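Local coordinates for protein uncharacterized HTH-type transcriptional regulator YurK (Bacillus subtilis, PDB 2IKK) that is an uncharacterized GntR-family regulator that probably binds DNA to control transcription, represented here by its C-terminal UTRA domain, at residues A[129-135]-A[158-163]. Sequence-based numbering, arbitrary orientation.
Sequences LDCDIGD and LMHTNR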
loop_
_atom_site.group_PDB
_atom_site.type_symbol
_atom_site.label_atom_id
_atom_site.label_comp_id
_atom_site.label_asym_id
_atom_site.label_seq_id
_atom_site.Cartn_x
_atom_site.Cartn_y
_atom_site.Cartn_z
ATOM N N LEU A 129 15.447 -12.079 -5.669
ATOM C CA LEU A 129 14.025 -12.414 -5.511
ATOM C C LEU A 129 13.583 -13.606 -6.368
ATOM O O LEU A 129 12.407 -13.981 -6.371
ATOM C CB LEU A 129 13.141 -11.198 -5.879
ATOM C CG LEU A 129 13.182 -10.093 -4.804
ATOM C CD1 LEU A 129 12.351 -8.900 -5.191
ATOM C CD2 LEU A 129 12.814 -10.561 -3.406
ATOM N N ASP A 130 14.527 -14.185 -7.076
ATOM C CA ASP A 130 14.258 -15.396 -7.824
ATOM C C ASP A 130 13.035 -15.139 -8.706
ATOM O O ASP A 130 12.033 -15.861 -8.584
ATOM C CB ASP A 130 14.017 -16.573 -6.888
ATOM C CG ASP A 130 13.837 -17.883 -7.649
ATOM O OD1 ASP A 130 14.199 -17.967 -8.862
ATOM O OD2 ASP A 130 13.309 -18.811 -7.029
ATOM N N CYS A 131 13.133 -14.158 -9.604
ATOM C CA CYS A 131 12.003 -13.909 -10.501
ATOM C C CYS A 131 12.641 -13.538 -11.803
ATOM O O CYS A 131 13.857 -13.622 -11.922
ATOM C CB CYS A 131 11.078 -12.806 -9.922
ATOM S SG CYS A 131 11.968 -11.192 -9.759
ATOM N N ASP A 132 11.849 -13.172 -12.796
ATOM C CA ASP A 132 12.353 -12.784 -14.085
ATOM C C ASP A 132 12.712 -11.293 -14.153
ATOM O O ASP A 132 12.097 -10.483 -13.473
ATOM C CB ASP A 132 11.238 -13.088 -15.077
ATOM C CG ASP A 132 11.128 -14.531 -15.365
ATOM O OD1 ASP A 132 12.126 -15.270 -15.135
ATOM O OD2 ASP A 132 10.030 -14.918 -15.834
ATOM N N ILE A 133 13.694 -10.921 -14.966
ATOM C CA ILE A 133 13.920 -9.534 -15.293
ATOM C C ILE A 133 12.649 -8.941 -15.869
ATOM O O ILE A 133 11.941 -9.570 -16.697
ATOM C CB ILE A 133 15.115 -9.380 -16.290
ATOM C CG1 ILE A 133 16.428 -9.500 -15.516
ATOM C CG2 ILE A 133 15.077 -7.965 -17.031
ATOM C CD1 ILE A 133 17.123 -10.892 -15.605
ATOM N N GLY A 134 12.277 -7.760 -15.375
ATOM C CA GLY A 134 11.086 -7.114 -15.862
ATOM C C GLY A 134 9.856 -7.351 -14.993
ATOM O O GLY A 134 8.849 -6.660 -15.187
ATOM N N ASP A 135 9.896 -8.309 -14.073
ATOM C CA ASP A 135 8.671 -8.583 -13.261
ATOM C C ASP A 135 8.348 -7.376 -12.409
ATOM O O ASP A 135 9.247 -6.726 -11.887
ATOM C CB ASP A 135 8.877 -9.743 -12.338
ATOM C CG ASP A 135 8.807 -11.083 -13.033
ATOM O OD1 ASP A 135 8.579 -11.117 -14.247
ATOM O OD2 ASP A 135 8.981 -12.113 -12.355
ATOM N N LEU A 158 11.815 -4.355 -1.700
ATOM C CA LEU A 158 11.252 -4.851 -2.975
ATOM C C LEU A 158 10.613 -6.204 -2.730
ATOM O O LEU A 158 11.189 -7.057 -2.005
ATOM C CB LEU A 158 12.305 -4.931 -4.071
ATOM C CG LEU A 158 12.860 -3.603 -4.461
ATOM C CD1 LEU A 158 14.068 -3.845 -5.297
ATOM C CD2 LEU A 158 11.828 -2.816 -5.231
HETATM N N MSE A 159 9.383 -6.387 -3.242
HETATM C CA MSE A 159 8.650 -7.611 -2.997
HETATM C C MSE A 159 7.909 -7.940 -4.284
HETATM O O MSE A 159 7.281 -7.086 -4.811
HETATM C CB MSE A 159 7.621 -7.442 -1.864
HETATM C CG MSE A 159 8.363 -7.163 -0.579
HETATM SE SE MSE A 159 7.938 -5.287 -0.204
HETATM C CE MSE A 159 6.822 -6.252 0.747
ATOM N N HIS A 160 7.998 -9.204 -4.737
ATOM C CA HIS A 160 7.318 -9.560 -5.986
ATOM C C HIS A 160 5.825 -9.364 -5.839
ATOM O O HIS A 160 5.208 -9.760 -4.829
ATOM C CB HIS A 160 7.694 -11.038 -6.320
ATOM C CG HIS A 160 7.341 -11.450 -7.722
ATOM N ND1 HIS A 160 6.080 -11.893 -8.067
ATOM C CD2 HIS A 160 8.072 -11.451 -8.874
ATOM C CE1 HIS A 160 6.049 -12.167 -9.358
ATOM N NE2 HIS A 160 7.247 -11.927 -9.879
ATOM N N THR A 161 5.163 -8.814 -6.870
ATOM C CA THR A 161 3.753 -8.546 -6.692
ATOM C C THR A 161 2.866 -9.741 -6.548
ATOM O O THR A 161 1.766 -9.573 -5.958
ATOM C CB THR A 161 3.148 -7.599 -7.751
ATOM O OG1 THR A 161 3.084 -8.294 -9.009
ATOM C CG2 THR A 161 3.939 -6.262 -7.849
ATOM N N ASN A 162 3.285 -10.921 -7.017
ATOM C CA ASN A 162 2.414 -12.115 -6.863
ATOM C C ASN A 162 2.506 -12.619 -5.419
ATOM O O ASN A 162 1.745 -13.461 -5.021
ATOM C CB ASN A 162 2.907 -13.317 -7.703
ATOM C CG ASN A 162 2.709 -13.191 -9.203
ATOM O OD1 ASN A 162 3.286 -14.010 -9.917
ATOM N ND2 ASN A 162 1.916 -12.244 -9.675
ATOM N N ARG A 163 3.462 -12.165 -4.633
ATOM C CA ARG A 163 3.746 -12.889 -3.399
ATOM C C ARG A 163 3.250 -12.245 -2.124
ATOM O O ARG A 163 3.373 -12.878 -1.024
ATOM C CB ARG A 163 5.254 -13.065 -3.239
ATOM C CG ARG A 163 5.856 -13.890 -4.393
ATOM C CD ARG A 163 7.353 -14.192 -4.189
ATOM N NE ARG A 163 7.917 -14.701 -5.440
ATOM C CZ ARG A 163 9.196 -14.562 -5.797
ATOM N NH1 ARG A 163 10.045 -13.989 -4.933
ATOM N NH2 ARG A 163 9.616 -14.982 -7.014
#
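Arg163 hydrogen-bonds to Leu129 O and Asp130 O at the C-terminal end of helix 123-129, where the chain leaves the helix through a Schellman motif in the UTRA domain. Its chain, extended from CG to NE, presents the guanidinium end-on, and both NH1 (2.8 Å) and NH2 (3.0 Å) donate to Leu129 O, which lies in the guanidinium plane. NH2 also reaches Asp130 O at 3.0 Å, from above that carbonyl's plane, while NH1 has a further acceptor in Pro71 O. Were Arg163 an alanine, the Leu129 and Asp130 carbonyls would probably lose these donors, leaving the helix end less firmly tied to the segment that follows strand 150-160. The tight side lies inward: Leu129 is buried, its CD1 resting 4.1 Å from Leu158 CB, with Phe74 and Leu137 also against it. Outward, the Asp130 side chain is exposed, and Ile133 and Gly134, mid-turn in the type II turn from Asp132 to Asp135, stand clear of segment 158-163. The buried His160 ring places CD2 3.5 Å from Cys131 CB. With CG anti to the backbone N (chi1 -166°), its NE2 edge comes up to Asp135, while ND1 accepts from Asn162 N. Asp135 OD2 receives His160 NE2 at 3.0 Å on one face of the carboxylate and Asp132 N on the opposite face.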